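Endoglucanase A (PDB 6Q1I) hydrolyses internal beta-1,4-glucosidic bonds in barley beta-glucan, lichenan and carboxymethylcellulose, and also cleaves xylan, through its family 5 glycoside hydrolase domain. Local coordinates at residues S201-G213 with F221-H234. Numbering follows the deposited sequence. Where two conformers were deposited one is given.
Sequences SRAVMMPTYAASG and FKVPDDKNVIASVH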
loop_
_atom_site.group_PDB
_atom_site.type_symbol
_atom_site.label_atom_id
_atom_site.label_comp_id
_atom_site.label_asym_id
_atom_site.label_seq_id
_atom_site.Cartn_x
_atom_site.Cartn_y
_atom_site.Cartn_z
ATOM N N SER A 201 20.665 0.173 1.228
ATOM C CA SER A 201 20.275 -0.104 -0.146
ATOM C C SER A 201 18.880 -0.693 -0.304
ATOM O O SER A 201 18.437 -0.884 -1.441
ATOM C CB SER A 201 21.278 -1.068 -0.789
ATOM O OG SER A 201 22.580 -0.535 -0.685
ATOM N N ARG A 202 18.184 -0.994 0.789
ATOM C CA ARG A 202 16.830 -1.531 0.704
ATOM C C ARG A 202 15.952 -0.639 -0.161
ATOM O O ARG A 202 15.986 0.587 -0.054
ATOM C CB ARG A 202 16.230 -1.601 2.111
ATOM C CG ARG A 202 14.880 -2.325 2.171
ATOM C CD ARG A 202 14.291 -2.421 3.582
ATOM N NE ARG A 202 15.266 -2.954 4.519
ATOM C CZ ARG A 202 15.649 -4.224 4.568
ATOM N NH1 ARG A 202 15.110 -5.130 3.758
ATOM N NH2 ARG A 202 16.585 -4.588 5.429
ATOM N N ALA A 203 15.125 -1.263 -0.989
ATOM C CA ALA A 203 14.165 -0.502 -1.772
ATOM C C ALA A 203 13.186 0.203 -0.846
ATOM O O ALA A 203 12.676 -0.387 0.116
ATOM C CB ALA A 203 13.405 -1.440 -2.707
ATOM N N VAL A 204 12.900 1.466 -1.161
ATOM C CA VAL A 204 11.980 2.281 -0.377
ATOM C C VAL A 204 10.952 2.907 -1.306
ATOM O O VAL A 204 11.306 3.701 -2.186
ATOM C CB VAL A 204 12.711 3.360 0.441
ATOM C CG1 VAL A 204 11.696 4.228 1.195
ATOM C CG2 VAL A 204 13.702 2.734 1.411
ATOM N N MET A 205 9.689 2.538 -1.119
ATOM C CA MET A 205 8.554 3.169 -1.770
ATOM C C MET A 205 8.160 4.440 -1.027
ATOM O O MET A 205 8.257 4.517 0.202
ATOM C CB MET A 205 7.356 2.214 -1.747
ATOM C CG MET A 205 7.481 1.052 -2.700
ATOM S SD MET A 205 6.242 -0.249 -2.516
ATOM C CE MET A 205 4.739 0.685 -2.690
ATOM N N MET A 206 7.705 5.440 -1.788
ATOM C CA MET A 206 7.192 6.663 -1.187
ATOM C C MET A 206 6.107 7.226 -2.084
ATOM O O MET A 206 6.238 7.159 -3.317
ATOM C CB MET A 206 8.281 7.713 -0.965
ATOM C CG MET A 206 9.120 8.036 -2.179
ATOM S SD MET A 206 10.542 9.066 -1.791
ATOM C CE MET A 206 11.302 8.145 -0.522
ATOM N N PRO A 207 5.027 7.752 -1.508
ATOM C CA PRO A 207 3.869 8.138 -2.314
ATOM C C PRO A 207 3.882 9.583 -2.785
ATOM O O PRO A 207 4.548 10.460 -2.223
ATOM C CB PRO A 207 2.701 7.950 -1.335
ATOM C CG PRO A 207 3.311 8.298 -0.007
ATOM C CD PRO A 207 4.713 7.755 -0.066
ATOM N N THR A 208 3.104 9.812 -3.838
ATOM C CA THR A 208 2.616 11.138 -4.150
ATOM C C THR A 208 1.648 11.598 -3.056
ATOM O O THR A 208 1.237 10.825 -2.184
ATOM C CB THR A 208 1.845 11.093 -5.464
ATOM O OG1 THR A 208 0.796 10.140 -5.307
ATOM C CG2 THR A 208 2.728 10.688 -6.631
ATOM N N TYR A 209 1.262 12.870 -3.110
ATOM C CA TYR A 209 0.198 13.363 -2.244
ATOM C C TYR A 209 -1.041 12.490 -2.421
ATOM O O TYR A 209 -1.499 12.252 -3.547
ATOM C CB TYR A 209 -0.106 14.825 -2.591
ATOM C CG TYR A 209 -1.236 15.461 -1.802
ATOM C CD1 TYR A 209 -0.982 16.325 -0.736
ATOM C CD2 TYR A 209 -2.559 15.229 -2.145
ATOM C CE1 TYR A 209 -2.021 16.914 -0.024
ATOM C CE2 TYR A 209 -3.601 15.808 -1.438
ATOM C CZ TYR A 209 -3.325 16.655 -0.384
ATOM O OH TYR A 209 -4.356 17.243 0.325
ATOM N N ALA A 210 -1.567 11.997 -1.299
ATOM C CA ALA A 210 -2.738 11.123 -1.240
ATOM C C ALA A 210 -2.537 9.805 -1.984
ATOM O O ALA A 210 -3.500 9.064 -2.194
ATOM C CB ALA A 210 -4.014 11.816 -1.733
ATOM N N ALA A 211 -1.303 9.479 -2.357
ATOM C CA ALA A 211 -1.014 8.376 -3.274
ATOM C C ALA A 211 -1.803 8.497 -4.573
ATOM O O ALA A 211 -2.051 7.506 -5.263
ATOM C CB ALA A 211 -1.202 7.006 -2.632
ATOM N N SER A 212 -2.160 9.720 -4.944
ATOM C CA SER A 212 -2.918 9.928 -6.165
ATOM C C SER A 212 -2.023 9.842 -7.397
ATOM O O SER A 212 -0.920 10.399 -7.429
ATOM C CB SER A 212 -3.576 11.306 -6.136
ATOM O OG SER A 212 -4.137 11.599 -7.402
ATOM N N GLY A 213 -2.524 9.180 -8.428
ATOM C CA GLY A 213 -1.891 9.160 -9.725
ATOM C C GLY A 213 -2.326 10.263 -10.662
ATOM O O GLY A 213 -2.034 10.187 -11.860
ATOM N N PHE A 221 5.872 14.954 -7.674
ATOM C CA PHE A 221 6.654 13.968 -6.941
ATOM C C PHE A 221 8.139 14.249 -7.117
ATOM O O PHE A 221 8.632 14.359 -8.243
ATOM C CB PHE A 221 6.325 12.576 -7.485
ATOM C CG PHE A 221 7.026 11.445 -6.776
ATOM C CD1 PHE A 221 6.511 10.915 -5.613
ATOM C CD2 PHE A 221 8.182 10.885 -7.296
ATOM C CE1 PHE A 221 7.147 9.862 -4.970
ATOM C CE2 PHE A 221 8.811 9.834 -6.662
ATOM C CZ PHE A 221 8.292 9.321 -5.505
ATOM N N LYS A 222 8.866 14.325 -6.008
ATOM C CA LYS A 222 10.298 14.590 -6.035
ATOM C C LYS A 222 11.054 13.359 -5.563
ATOM O O LYS A 222 10.776 12.835 -4.481
ATOM C CB LYS A 222 10.662 15.795 -5.160
ATOM C CG LYS A 222 12.115 16.230 -5.303
ATOM C CD LYS A 222 12.401 17.508 -4.545
ATOM C CE LYS A 222 13.860 17.929 -4.710
ATOM N NZ LYS A 222 14.234 19.073 -3.823
ATOM N N VAL A 223 12.016 12.918 -6.365
ATOM C CA VAL A 223 12.877 11.789 -6.021
ATOM C C VAL A 223 14.078 12.336 -5.256
ATOM O O VAL A 223 14.822 13.162 -5.808
ATOM C CB VAL A 223 13.336 11.049 -7.285
ATOM C CG1 VAL A 223 14.191 9.835 -6.924
ATOM C CG2 VAL A 223 12.137 10.638 -8.141
ATOM N N PRO A 224 14.302 11.922 -4.008
ATOM C CA PRO A 224 15.541 12.299 -3.312
ATOM C C PRO A 224 16.774 11.769 -4.034
ATOM O O PRO A 224 16.695 10.926 -4.928
ATOM C CB PRO A 224 15.399 11.636 -1.936
ATOM C CG PRO A 224 13.942 11.363 -1.779
ATOM C CD PRO A 224 13.424 11.093 -3.159
ATOM N N ASP A 225 17.942 12.272 -3.630
ATOM C CA ASP A 225 19.218 11.798 -4.170
ATOM C C ASP A 225 19.524 10.446 -3.533
ATOM O O ASP A 225 20.218 10.337 -2.518
ATOM C CB ASP A 225 20.331 12.810 -3.929
ATOM C CG ASP A 225 21.658 12.377 -4.540
ATOM O OD1 ASP A 225 21.726 11.304 -5.173
ATOM O OD2 ASP A 225 22.650 13.115 -4.390
ATOM N N ASP A 226 18.986 9.403 -4.157
ATOM C CA ASP A 226 19.040 8.038 -3.658
ATOM C C ASP A 226 18.791 7.137 -4.858
ATOM O O ASP A 226 17.953 7.452 -5.701
ATOM C CB ASP A 226 17.948 7.810 -2.607
ATOM C CG ASP A 226 18.095 6.496 -1.877
ATOM O OD1 ASP A 226 18.669 6.509 -0.776
ATOM O OD2 ASP A 226 17.629 5.454 -2.390
ATOM N N LYS A 227 19.493 6.012 -4.920
ATOM C CA LYS A 227 19.429 5.160 -6.099
ATOM C C LYS A 227 18.361 4.075 -6.034
ATOM O O LYS A 227 18.173 3.373 -7.034
ATOM C CB LYS A 227 20.789 4.492 -6.357
ATOM C CG LYS A 227 21.945 5.472 -6.579
ATOM C CD LYS A 227 21.568 6.617 -7.517
ATOM C CE LYS A 227 22.794 7.386 -8.007
ATOM N NZ LYS A 227 23.754 7.713 -6.909
ATOM N N ASN A 228 17.660 3.909 -4.907
ATOM C CA ASN A 228 16.743 2.777 -4.720
ATOM C C ASN A 228 15.384 3.215 -4.187
ATOM O O ASN A 228 14.830 2.630 -3.252
ATOM C CB ASN A 228 17.387 1.713 -3.851
ATOM C CG ASN A 228 18.541 1.073 -4.540
ATOM O OD1 ASN A 228 18.367 0.444 -5.584
ATOM N ND2 ASN A 228 19.743 1.299 -4.023
ATOM N N VAL A 229 14.804 4.210 -4.840
ATOM C CA VAL A 229 13.466 4.716 -4.550
ATOM C C VAL A 229 12.476 4.150 -5.559
ATOM O O VAL A 229 12.792 3.979 -6.746
ATOM C CB VAL A 229 13.459 6.258 -4.585
ATOM C CG1 VAL A 229 12.029 6.817 -4.558
ATOM C CG2 VAL A 229 14.292 6.805 -3.425
ATOM N N ILE A 230 11.257 3.885 -5.086
ATOM C CA ILE A 230 10.125 3.473 -5.902
ATOM C C ILE A 230 8.982 4.441 -5.617
ATOM O O ILE A 230 8.707 4.754 -4.455
ATOM C CB ILE A 230 9.685 2.044 -5.513
ATOM C CG1 ILE A 230 10.820 1.027 -5.671
ATOM C CG2 ILE A 230 8.448 1.623 -6.323
ATOM C CD1 ILE A 230 10.535 -0.317 -4.996
ATOM N N ALA A 231 8.303 4.909 -6.661
ATOM C CA ALA A 231 7.096 5.705 -6.460
ATOM C C ALA A 231 5.912 4.800 -6.117
ATOM O O ALA A 231 5.746 3.731 -6.710
ATOM C CB ALA A 231 6.779 6.491 -7.729
ATOM N N SER A 232 5.064 5.261 -5.195
ATOM C CA SER A 232 3.842 4.571 -4.795
ATOM C C SER A 232 2.626 5.389 -5.218
ATOM O O SER A 232 2.490 6.554 -4.834
ATOM C CB SER A 232 3.811 4.392 -3.272
ATOM O OG SER A 232 2.557 3.897 -2.845
ATOM N N VAL A 233 1.716 4.766 -5.972
ATOM C CA VAL A 233 0.392 5.321 -6.214
ATOM C C VAL A 233 -0.647 4.254 -5.900
ATOM O O VAL A 233 -0.368 3.053 -5.928
ATOM C CB VAL A 233 0.188 5.878 -7.644
ATOM C CG1 VAL A 233 1.147 7.017 -7.924
ATOM C CG2 VAL A 233 0.345 4.787 -8.688
ATOM N N HIS A 234 -1.856 4.717 -5.585
ATOM C CA HIS A 234 -3.031 3.868 -5.422
ATOM C C HIS A 234 -4.002 4.241 -6.527
ATOM O O HIS A 234 -4.168 5.422 -6.847
ATOM C CB HIS A 234 -3.649 4.072 -4.041
ATOM C CG HIS A 234 -2.712 3.723 -2.931
ATOM N ND1 HIS A 234 -2.952 4.051 -1.619
ATOM C CD2 HIS A 234 -1.516 3.091 -2.947
ATOM C CE1 HIS A 234 -1.942 3.647 -0.873
ATOM N NE2 HIS A 234 -1.058 3.057 -1.654
HETATM O O HOH W 1 -4.331 7.155 -9.006
#
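Met206 crosses the Phe221 side chain at about a right angle and touches it at the rim, CG 3.7 Å from Phe221 CZ. A chi1 of 52° and a bend at chi3 carry SD to Pro224 CD (3.8 Å) and against Val229 CG1; SD stands oblique to the ring, a Met-aromatic contact. On the other face of the sheet, facing the barrel interior, Met205 CG packs on Ile230 CB at 3.7 Å and Met205 CE reaches Ser232. Parallel backbone bonds, such as Met206 N to Ile230 O and Ser232 N to Met206 O (2.9 Å), pair adjacent strands 204-208 and 229-234 of the eight-stranded TIM barrel, which helix 215-219 connects in a beta-alpha-beta unit. Past the weak Thr208 N to Ser232 O bond, two overlapping turns over 208-212 return Ala211 to the second strand. His234 N meets Ala211 O at 2.8 Å, nearly straight (176°), which places the residue, while Ala211 CB covers one imidazole face, 3.6 Å from the centroid. His234 adjoins Gln160 and Gln284, changed residues at the predicted proton-donor and nucleophile positions; Ala211, second-shell behind it, and the Gln160 bond to ND1 would probably limit ring rotation.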